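Local coordinates for sensor protein (Pseudomonas syringae pv. tomato, PDB 2R8R) that probably acts as an ATP-using sensor histidine kinase of a two-component system, represented here by its N-terminal P-loop domain alone, at residues 88-93 with 118-123; 58-63 with 74-79; 15-20 with 162-167. All coordinates share one frame; numbering follows the deposited sequence.

Contact 1 of 3, residues 88-93 with 118-123; sequences VLVDEL and IDVYTT
Two neighbouring parallel strands of a P-loop NTPase-like sheet meet here. Strands 87-90 and 119-125 belong to one beta-alpha-beta unit, with helix 106-115 between them. I118 comes just before the second strand. Its CG2 lies anti to the backbone N and presses on V88 CG2 at 3.4 Å, a tight carbon pair. D119 gives its carbonyl O to V88 N at 2.7 Å, in the carbonyl plane; its side chain turns off to the backbone N of R6. V120 stands on the same sheet face as V88, and its CG1 meets V90 CG2 obliquely. Helix 106-115 covers this face, with I110 against V90; V120 also touches L7 on strand 7-12. Y121 alternates to the other face, beside L89, where helix 19-32 covers both. Its backbone N reaches V88 O, and its O takes V90 N at 2.9 Å; the two bonds straddle L89, the usual parallel pattern. L89 CD2 touches Y121 CB and CD2; the two side chains lie alongside and point alike. T122 keeps OG1 anti to its backbone N (chi1 -164°), and the hydroxyl donates to V90 O at 2.6 Å, nearly along the C=O axis. Its CG2 crosses L93 CD2 at 3.8 Å, the side chains at about a right angle. T123 lies beside the loop that follows the first strand. D91 sits where P-loop proteins usually carry the Walker B aspartate. L93 N bonds to T123 O. T123 OG1, placed between backbone N and carbonyl carbon, accepts from E92 N at 3.0 Å and donates 2.6 Å to the anti lone pair of D91 OD1. The same oxygen probably has a second hydroxyl partner, T20. OD2 takes E43 N, so this buried carboxylate is held at both oxygens.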
loop_
_atom_site.group_PDB
_atom_site.type_symbol
_atom_site.label_atom_id
_atom_site.label_comp_id
_atom_site.label_asym_id
_atom_site.label_seq_id
_atom_site.Cartn_x
_atom_site.Cartn_y
_atom_site.Cartn_z
ATOM N N VAL A 88 12.759 4.680 -1.051
ATOM C CA VAL A 88 12.248 3.556 -0.233
ATOM C C VAL A 88 10.855 3.137 -0.709
ATOM O O VAL A 88 9.976 3.974 -0.947
ATOM C CB VAL A 88 12.276 3.839 1.302
ATOM C CG1 VAL A 88 11.767 2.639 2.099
ATOM C CG2 VAL A 88 13.687 4.148 1.738
ATOM N N LEU A 89 10.692 1.826 -0.889
ATOM C CA LEU A 89 9.406 1.240 -1.243
ATOM C C LEU A 89 8.664 0.782 0.003
ATOM O O LEU A 89 9.202 0.009 0.832
ATOM C CB LEU A 89 9.591 0.053 -2.191
ATOM C CG LEU A 89 10.539 0.326 -3.351
ATOM C CD1 LEU A 89 10.533 -0.914 -4.244
ATOM C CD2 LEU A 89 10.149 1.597 -4.091
ATOM N N VAL A 90 7.446 1.295 0.140
ATOM C CA VAL A 90 6.614 1.113 1.355
ATOM C C VAL A 90 5.155 0.790 0.970
ATOM O O VAL A 90 4.389 1.691 0.612
ATOM C CB VAL A 90 6.638 2.370 2.249
ATOM C CG1 VAL A 90 5.748 2.168 3.535
ATOM C CG2 VAL A 90 8.092 2.765 2.612
ATOM N N ASP A 91 4.801 -0.502 0.993
ATOM C CA ASP A 91 3.416 -0.934 0.811
ATOM C C ASP A 91 2.526 -0.434 1.937
ATOM O O ASP A 91 2.978 -0.268 3.061
ATOM C CB ASP A 91 3.316 -2.467 0.679
ATOM C CG ASP A 91 3.136 -2.913 -0.767
ATOM O OD1 ASP A 91 2.291 -2.309 -1.480
ATOM O OD2 ASP A 91 3.816 -3.874 -1.185
ATOM N N GLU A 92 1.275 -0.136 1.608
ATOM C CA GLU A 92 0.228 0.077 2.597
ATOM C C GLU A 92 0.328 1.344 3.447
ATOM O O GLU A 92 0.617 1.292 4.644
ATOM C CB GLU A 92 0.030 -1.193 3.433
ATOM C CG GLU A 92 -0.499 -2.302 2.502
ATOM C CD GLU A 92 -0.712 -3.677 3.135
ATOM O OE1 GLU A 92 -0.669 -3.806 4.400
ATOM O OE2 GLU A 92 -0.936 -4.625 2.321
ATOM N N LEU A 93 0.016 2.463 2.792
ATOM C CA LEU A 93 0.158 3.815 3.320
ATOM C C LEU A 93 -0.717 4.077 4.574
ATOM O O LEU A 93 -0.331 4.872 5.457
ATOM C CB LEU A 93 -0.222 4.802 2.192
ATOM C CG LEU A 93 -0.263 6.316 2.398
ATOM C CD1 LEU A 93 1.080 6.914 2.917
ATOM C CD2 LEU A 93 -0.691 6.969 1.098
ATOM N N ILE A 118 14.560 11.365 1.633
ATOM C CA ILE A 118 14.408 10.067 0.990
ATOM C C ILE A 118 13.081 10.076 0.207
ATOM O O ILE A 118 12.021 10.424 0.741
ATOM C CB ILE A 118 14.473 8.909 2.053
ATOM C CG1 ILE A 118 15.822 8.980 2.817
ATOM C CG2 ILE A 118 14.238 7.479 1.409
ATOM C CD1 ILE A 118 15.829 8.199 4.145
ATOM N N ASP A 119 13.152 9.709 -1.065
ATOM C CA ASP A 119 11.946 9.507 -1.871
ATOM C C ASP A 119 11.226 8.247 -1.417
ATOM O O ASP A 119 11.857 7.275 -0.983
ATOM C CB ASP A 119 12.300 9.385 -3.370
ATOM C CG ASP A 119 12.906 10.666 -3.944
ATOM O OD1 ASP A 119 12.489 11.786 -3.566
ATOM O OD2 ASP A 119 13.801 10.540 -4.797
ATOM N N VAL A 120 9.900 8.273 -1.517
ATOM C CA VAL A 120 9.078 7.144 -1.167
ATOM C C VAL A 120 8.042 6.800 -2.234
ATOM O O VAL A 120 7.340 7.678 -2.749
ATOM C CB VAL A 120 8.373 7.324 0.213
ATOM C CG1 VAL A 120 7.487 6.107 0.475
ATOM C CG2 VAL A 120 9.406 7.509 1.377
ATOM N N TYR A 121 7.962 5.509 -2.567
ATOM C CA TYR A 121 6.832 4.950 -3.355
ATOM C C TYR A 121 5.963 4.175 -2.374
ATOM O O TYR A 121 6.477 3.494 -1.490
ATOM C CB TYR A 121 7.310 3.972 -4.446
ATOM C CG TYR A 121 7.986 4.562 -5.686
ATOM C CD1 TYR A 121 8.278 5.906 -5.798
ATOM C CD2 TYR A 121 8.363 3.719 -6.753
ATOM C CE1 TYR A 121 8.923 6.422 -6.933
ATOM C CE2 TYR A 121 8.988 4.228 -7.888
ATOM C CZ TYR A 121 9.255 5.588 -7.973
ATOM O OH TYR A 121 9.859 6.078 -9.113
ATOM N N THR A 122 4.650 4.309 -2.514
ATOM C CA THR A 122 3.707 3.642 -1.611
ATOM C C THR A 122 2.454 3.216 -2.354
ATOM O O THR A 122 2.196 3.664 -3.456
ATOM C CB THR A 122 3.356 4.545 -0.344
ATOM O OG1 THR A 122 2.751 3.735 0.673
ATOM C CG2 THR A 122 2.421 5.719 -0.689
ATOM N N THR A 123 1.697 2.318 -1.744
ATOM C CA THR A 123 0.423 1.845 -2.293
ATOM C C THR A 123 -0.684 2.087 -1.275
ATOM O O THR A 123 -0.449 2.054 -0.066
ATOM C CB THR A 123 0.502 0.370 -2.601
ATOM O OG1 THR A 123 0.682 -0.323 -1.371
ATOM C CG2 THR A 123 1.697 0.077 -3.538
#

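Contact 2 of 3, residues 58-63 with 74-79; sequences PQQPLL and EMDLDA
L63 and E74 form an antiparallel hydrogen-bonded pair. L63 N gives a 2.7 Å bond to E74 O, nearly along the C=O axis, and E74 N returns one to L63 O in the carbonyl plane. Both leucine side chains hold CG anti to the carbonyl carbon. L62 CD2 is thereby laid against E74 O and C. L63 reaches the other way, and its CD2 sits 3.8 Å from D76 CG, the two side chains crossing at about a right angle. This is the open end of the beta hairpin 63-67/70-74, where the chain leaves for helix 77-83. D76 is the N-cap of that helix. Its CG is anti to the backbone N (chi1 -169°), which brings OD1 back over the first turn. A79 N donates to OD1 at 3.3 Å, from above the carboxylate plane rather than within it. D76 is also the centre of an inverse gamma turn, with a weak bond from L77 N to M75 O. The Q60 chain starts with CG anti to its backbone N and bends at chi2 (72°). The bend carries its amide to A79, and NE2 lies 3.3 Å from A79 CB. One water accepts a hydrogen bond from Q60 NE2 and donates to P61 O and to D76 OD2, the last at 2.5 Å. A second water accepts from D76 N and lies 2.9 Å from Q60 O, bridging the two. E74 turns its carboxylate away from the loop, to a salt bridge with R106 and to H95 NE2 and A98 N. The side chain of selenomethionine M75 also points away, packing on D109 and L80; it runs straight as far as SE and then turns its methyl aside (chi3 60°).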
loop_
_atom_site.group_PDB
_atom_site.type_symbol
_atom_site.label_atom_id
_atom_site.label_comp_id
_atom_site.label_asym_id
_atom_site.label_seq_id
_atom_site.Cartn_x
_atom_site.Cartn_y
_atom_site.Cartn_z
ATOM N N PRO A 58 17.311 -4.355 -3.638
ATOM C CA PRO A 58 17.800 -4.405 -2.278
ATOM C C PRO A 58 16.629 -4.350 -1.288
ATOM O O PRO A 58 15.614 -3.664 -1.541
ATOM C CB PRO A 58 18.661 -3.145 -2.177
ATOM C CG PRO A 58 19.055 -2.863 -3.603
ATOM C CD PRO A 58 17.852 -3.190 -4.368
ATOM N N GLN A 59 16.789 -5.057 -0.166
ATOM C CA GLN A 59 15.719 -5.207 0.814
ATOM C C GLN A 59 16.220 -4.952 2.217
ATOM O O GLN A 59 17.295 -5.437 2.590
ATOM C CB GLN A 59 15.150 -6.600 0.711
ATOM C CG GLN A 59 14.383 -6.844 -0.592
ATOM C CD GLN A 59 14.144 -8.308 -0.805
ATOM O OE1 GLN A 59 13.735 -8.998 0.106
ATOM N NE2 GLN A 59 14.390 -8.787 -2.001
ATOM N N GLN A 60 15.443 -4.179 2.991
ATOM C CA GLN A 60 15.793 -3.896 4.380
ATOM C C GLN A 60 15.077 -4.871 5.305
ATOM O O GLN A 60 13.873 -4.846 5.374
ATOM C CB GLN A 60 15.411 -2.470 4.711
ATOM C CG GLN A 60 15.790 -2.000 6.104
ATOM C CD GLN A 60 17.281 -1.792 6.271
ATOM O OE1 GLN A 60 17.906 -1.020 5.528
ATOM N NE2 GLN A 60 17.876 -2.497 7.265
ATOM N N PRO A 61 15.806 -5.749 6.019
ATOM C CA PRO A 61 15.063 -6.661 6.895
ATOM C C PRO A 61 13.987 -5.986 7.780
ATOM O O PRO A 61 14.198 -4.928 8.355
ATOM C CB PRO A 61 16.162 -7.315 7.736
ATOM C CG PRO A 61 17.310 -7.360 6.818
ATOM C CD PRO A 61 17.243 -6.024 6.055
ATOM N N LEU A 62 12.830 -6.605 7.868
ATOM C CA LEU A 62 11.780 -6.131 8.757
ATOM C C LEU A 62 12.123 -6.367 10.234
ATOM O O LEU A 62 12.935 -7.235 10.589
ATOM C CB LEU A 62 10.450 -6.828 8.422
ATOM C CG LEU A 62 9.931 -6.639 6.993
ATOM C CD1 LEU A 62 8.827 -7.693 6.706
ATOM C CD2 LEU A 62 9.433 -5.188 6.685
ATOM N N LEU A 63 11.467 -5.595 11.092
ATOM C CA LEU A 63 11.467 -5.881 12.529
ATOM C C LEU A 63 10.318 -6.817 12.876
ATOM O O LEU A 63 9.167 -6.517 12.604
ATOM C CB LEU A 63 11.312 -4.586 13.339
ATOM C CG LEU A 63 12.339 -3.456 13.175
ATOM C CD1 LEU A 63 11.807 -2.175 13.806
ATOM C CD2 LEU A 63 13.680 -3.859 13.772
ATOM N N GLU A 74 7.348 -4.982 11.010
ATOM C CA GLU A 74 7.337 -3.592 10.606
ATOM C C GLU A 74 8.601 -3.281 9.841
ATOM O O GLU A 74 9.639 -3.904 10.041
ATOM C CB GLU A 74 7.345 -2.634 11.815
ATOM C CG GLU A 74 6.036 -2.203 12.404
ATOM C CD GLU A 74 4.939 -2.026 11.423
ATOM O OE1 GLU A 74 5.198 -1.457 10.344
ATOM O OE2 GLU A 74 3.806 -2.426 11.752
HETATM N N MSE A 75 8.481 -2.268 8.995
HETATM C CA MSE A 75 9.587 -1.603 8.399
HETATM C C MSE A 75 10.575 -1.133 9.487
HETATM O O MSE A 75 10.172 -0.599 10.562
HETATM C CB MSE A 75 9.053 -0.420 7.639
HETATM C CG MSE A 75 10.054 0.353 6.930
HETATM SE SE MSE A 75 9.265 1.953 6.166
HETATM C CE MSE A 75 8.646 2.792 7.727
ATOM N N ASP A 76 11.855 -1.372 9.209
ATOM C CA ASP A 76 12.911 -0.935 10.079
ATOM C C ASP A 76 13.288 0.502 9.747
ATOM O O ASP A 76 14.277 0.768 9.098
ATOM C CB ASP A 76 14.099 -1.868 9.970
ATOM C CG ASP A 76 15.122 -1.631 11.037
ATOM O OD1 ASP A 76 14.991 -0.679 11.830
ATOM O OD2 ASP A 76 16.059 -2.430 11.101
ATOM N N LEU A 77 12.481 1.424 10.245
ATOM C CA LEU A 77 12.602 2.842 9.974
ATOM C C LEU A 77 13.988 3.398 10.354
ATOM O O LEU A 77 14.610 4.148 9.588
ATOM C CB LEU A 77 11.505 3.574 10.756
ATOM C CG LEU A 77 11.371 5.100 10.626
ATOM C CD1 LEU A 77 11.161 5.527 9.152
ATOM C CD2 LEU A 77 10.213 5.606 11.555
ATOM N N ASP A 78 14.439 3.027 11.547
ATOM C CA ASP A 78 15.722 3.431 12.080
ATOM C C ASP A 78 16.859 3.007 11.173
ATOM O O ASP A 78 17.716 3.773 10.918
ATOM C CB ASP A 78 15.960 2.803 13.464
ATOM C CG ASP A 78 15.152 3.462 14.557
ATOM O OD1 ASP A 78 14.139 4.103 14.219
ATOM O OD2 ASP A 78 15.525 3.339 15.759
ATOM N N ALA A 79 16.856 1.780 10.682
ATOM C CA ALA A 79 17.894 1.349 9.758
ATOM C C ALA A 79 17.813 2.093 8.426
ATOM O O ALA A 79 18.855 2.382 7.830
ATOM C CB ALA A 79 17.844 -0.165 9.544
HETATM O O HOH W 1 12.530 -2.639 6.674
HETATM O O HOH W 2 16.557 -3.981 9.257
#

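Contact 3 of 3, residues 15-20 with 162-167; sequences PGVGKT and IDLPPR. With SO4 (sulfate ion), chain C.
O3 of the bound sulfate is gripped three times. K19 NZ comes to 2.5 Å from O3, K19 N lies 3.0 Å from it, and G18 N adds a weak bond. The other oxygens are shared out along the loop. G16 N points almost straight at O1 at 3.0 Å (173°), G18 N also reaches O2, and T20 N meets O4 at 3.0 Å. K19 bends at chi3 and chi4, so its chain curls alongside the anion and the amine closes over O3; NZ also has a weak bond to A14 O. Such a ring of backbone amides and a lysine, at the start of helix 19-32, fits a Walker A P-loop. The positive backbone angles of G16 and G18 suit glycine at both turns.

The outer side of the loop is held by apolar packing against 162-167. L164 CB and V17 CG1 sit 3.9 Å apart, and the two side chains pass antiparallel to each other. L164 CD2 reaches G16 O. I162 CG2, anti to its backbone N, presses under the turn, 3.4 Å from V17 O and 3.7 Å from G18 C. L169 backs both V17 and L164.

The sulfate probably came from the crystallisation liquor. The converging N-H groups and the lysine charge imply an anion site, consistent with binding an ATP phosphate.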
loop_
_atom_site.group_PDB
_atom_site.type_symbol
_atom_site.label_atom_id
_atom_site.label_comp_id
_atom_site.label_asym_id
_atom_site.label_seq_id
_atom_site.Cartn_x
_atom_site.Cartn_y
_atom_site.Cartn_z
ATOM N N PRO A 15 -7.773 -4.602 -3.152
ATOM C CA PRO A 15 -6.764 -5.625 -3.235
ATOM C C PRO A 15 -6.880 -6.411 -4.561
ATOM O O PRO A 15 -7.989 -6.764 -4.983
ATOM C CB PRO A 15 -7.104 -6.530 -2.025
ATOM C CG PRO A 15 -7.771 -5.668 -1.078
ATOM C CD PRO A 15 -8.576 -4.743 -1.925
ATOM N N GLY A 16 -5.739 -6.652 -5.194
ATOM C CA GLY A 16 -5.669 -7.466 -6.382
ATOM C C GLY A 16 -5.639 -6.713 -7.688
ATOM O O GLY A 16 -5.608 -7.339 -8.721
ATOM N N VAL A 17 -5.640 -5.380 -7.658
ATOM C CA VAL A 17 -5.650 -4.590 -8.894
ATOM C C VAL A 17 -4.268 -4.391 -9.516
ATOM O O VAL A 17 -4.166 -3.984 -10.668
ATOM C CB VAL A 17 -6.404 -3.231 -8.719
ATOM C CG1 VAL A 17 -7.876 -3.506 -8.383
ATOM C CG2 VAL A 17 -5.689 -2.285 -7.678
ATOM N N GLY A 18 -3.215 -4.752 -8.782
ATOM C CA GLY A 18 -1.838 -4.667 -9.279
ATOM C C GLY A 18 -1.003 -3.504 -8.799
ATOM O O GLY A 18 -0.025 -3.147 -9.417
ATOM N N LYS A 19 -1.365 -2.930 -7.675
ATOM C CA LYS A 19 -0.631 -1.778 -7.098
ATOM C C LYS A 19 0.826 -2.089 -6.789
ATOM O O LYS A 19 1.735 -1.338 -7.187
ATOM C CB LYS A 19 -1.284 -1.335 -5.792
ATOM C CG LYS A 19 -2.702 -0.819 -5.878
ATOM C CD LYS A 19 -3.195 -0.362 -4.462
ATOM C CE LYS A 19 -3.334 -1.492 -3.397
ATOM N NZ LYS A 19 -4.287 -2.575 -3.891
ATOM N N THR A 20 1.050 -3.188 -6.059
ATOM C CA THR A 20 2.405 -3.562 -5.659
ATOM C C THR A 20 3.298 -3.905 -6.837
ATOM O O THR A 20 4.420 -3.430 -6.918
ATOM C CB THR A 20 2.402 -4.741 -4.718
ATOM O OG1 THR A 20 1.750 -4.335 -3.533
ATOM C CG2 THR A 20 3.805 -5.144 -4.360
ATOM N N ILE A 162 -3.972 2.794 -10.494
ATOM C CA ILE A 162 -3.798 1.446 -11.011
ATOM C C ILE A 162 -5.224 0.887 -11.074
ATOM O O ILE A 162 -5.896 0.723 -10.058
ATOM C CB ILE A 162 -2.865 0.584 -10.131
ATOM C CG1 ILE A 162 -1.522 1.311 -9.929
ATOM C CG2 ILE A 162 -2.721 -0.862 -10.673
ATOM C CD1 ILE A 162 -0.736 1.504 -11.162
ATOM N N ASP A 163 -5.684 0.656 -12.298
ATOM C CA ASP A 163 -7.074 0.353 -12.570
ATOM C C ASP A 163 -7.190 -1.105 -13.052
ATOM O O ASP A 163 -6.276 -1.646 -13.658
ATOM C CB ASP A 163 -7.591 1.348 -13.612
ATOM C CG ASP A 163 -9.040 1.160 -13.962
ATOM O OD1 ASP A 163 -9.891 0.995 -13.060
ATOM O OD2 ASP A 163 -9.339 1.258 -15.161
ATOM N N LEU A 164 -8.312 -1.727 -12.753
ATOM C CA LEU A 164 -8.618 -3.068 -13.200
ATOM C C LEU A 164 -10.134 -3.217 -13.209
ATOM O O LEU A 164 -10.776 -2.859 -12.237
ATOM C CB LEU A 164 -7.952 -4.092 -12.267
ATOM C CG LEU A 164 -7.908 -5.529 -12.798
ATOM C CD1 LEU A 164 -6.798 -5.692 -13.881
ATOM C CD2 LEU A 164 -7.793 -6.540 -11.693
ATOM N N PRO A 165 -10.723 -3.759 -14.303
ATOM C CA PRO A 165 -12.187 -4.056 -14.258
ATOM C C PRO A 165 -12.641 -4.989 -13.120
ATOM O O PRO A 165 -11.990 -6.027 -12.840
ATOM C CB PRO A 165 -12.433 -4.743 -15.601
ATOM C CG PRO A 165 -11.285 -4.235 -16.494
ATOM C CD PRO A 165 -10.123 -4.173 -15.586
ATOM N N PRO A 166 -13.731 -4.625 -12.435
ATOM C CA PRO A 166 -14.278 -5.480 -11.370
ATOM C C PRO A 166 -14.474 -6.956 -11.746
ATOM O O PRO A 166 -14.107 -7.830 -10.985
ATOM C CB PRO A 166 -15.611 -4.790 -11.037
ATOM C CG PRO A 166 -15.305 -3.326 -11.353
ATOM C CD PRO A 166 -14.503 -3.366 -12.567
ATOM N N ARG A 167 -15.015 -7.223 -12.912
ATOM C CA ARG A 167 -15.235 -8.592 -13.363
ATOM C C ARG A 167 -13.938 -9.400 -13.385
ATOM O O ARG A 167 -13.874 -10.572 -12.965
ATOM C CB ARG A 167 -15.877 -8.583 -14.751
ATOM C CG ARG A 167 -16.610 -9.851 -15.095
ATOM C CD ARG A 167 -16.263 -10.397 -16.509
ATOM N NE ARG A 167 -14.915 -10.987 -16.472
ATOM C CZ ARG A 167 -13.857 -10.573 -17.177
ATOM N NH1 ARG A 167 -13.964 -9.591 -18.040
ATOM N NH2 ARG A 167 -12.674 -11.160 -17.021
HETATM S S SO4 C . -2.472 -5.262 -5.262
HETATM O O1 SO4 C . -3.148 -5.686 -4.065
HETATM O O2 SO4 C . -2.342 -6.274 -6.259
HETATM O O3 SO4 C . -3.295 -4.114 -5.656
HETATM O O4 SO4 C . -1.067 -4.995 -4.923
#

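Contacts 1 and 3 meet at the probable nucleotide site. D91 OD1 of contact 1 lies 2.9 Å from T20 OG1 of contact 3, a probable hydrogen bond of the kind that joins Walker A and Walker B elements. The D91 side chain is about 6 Å from the sulfate. T123 CG2 also packs on K19 O. Contact 2 lies on the other side of the chain's centre from contact 3; their nearest atoms are about 11 Å apart. It does touch contact 1, where M75 SE packs on V90 CG2 at 3.8 Å. Helix 77-83 is the element before strand 87-90. Contact 1 thus touches both the hairpin base and the phosphate-binding loop.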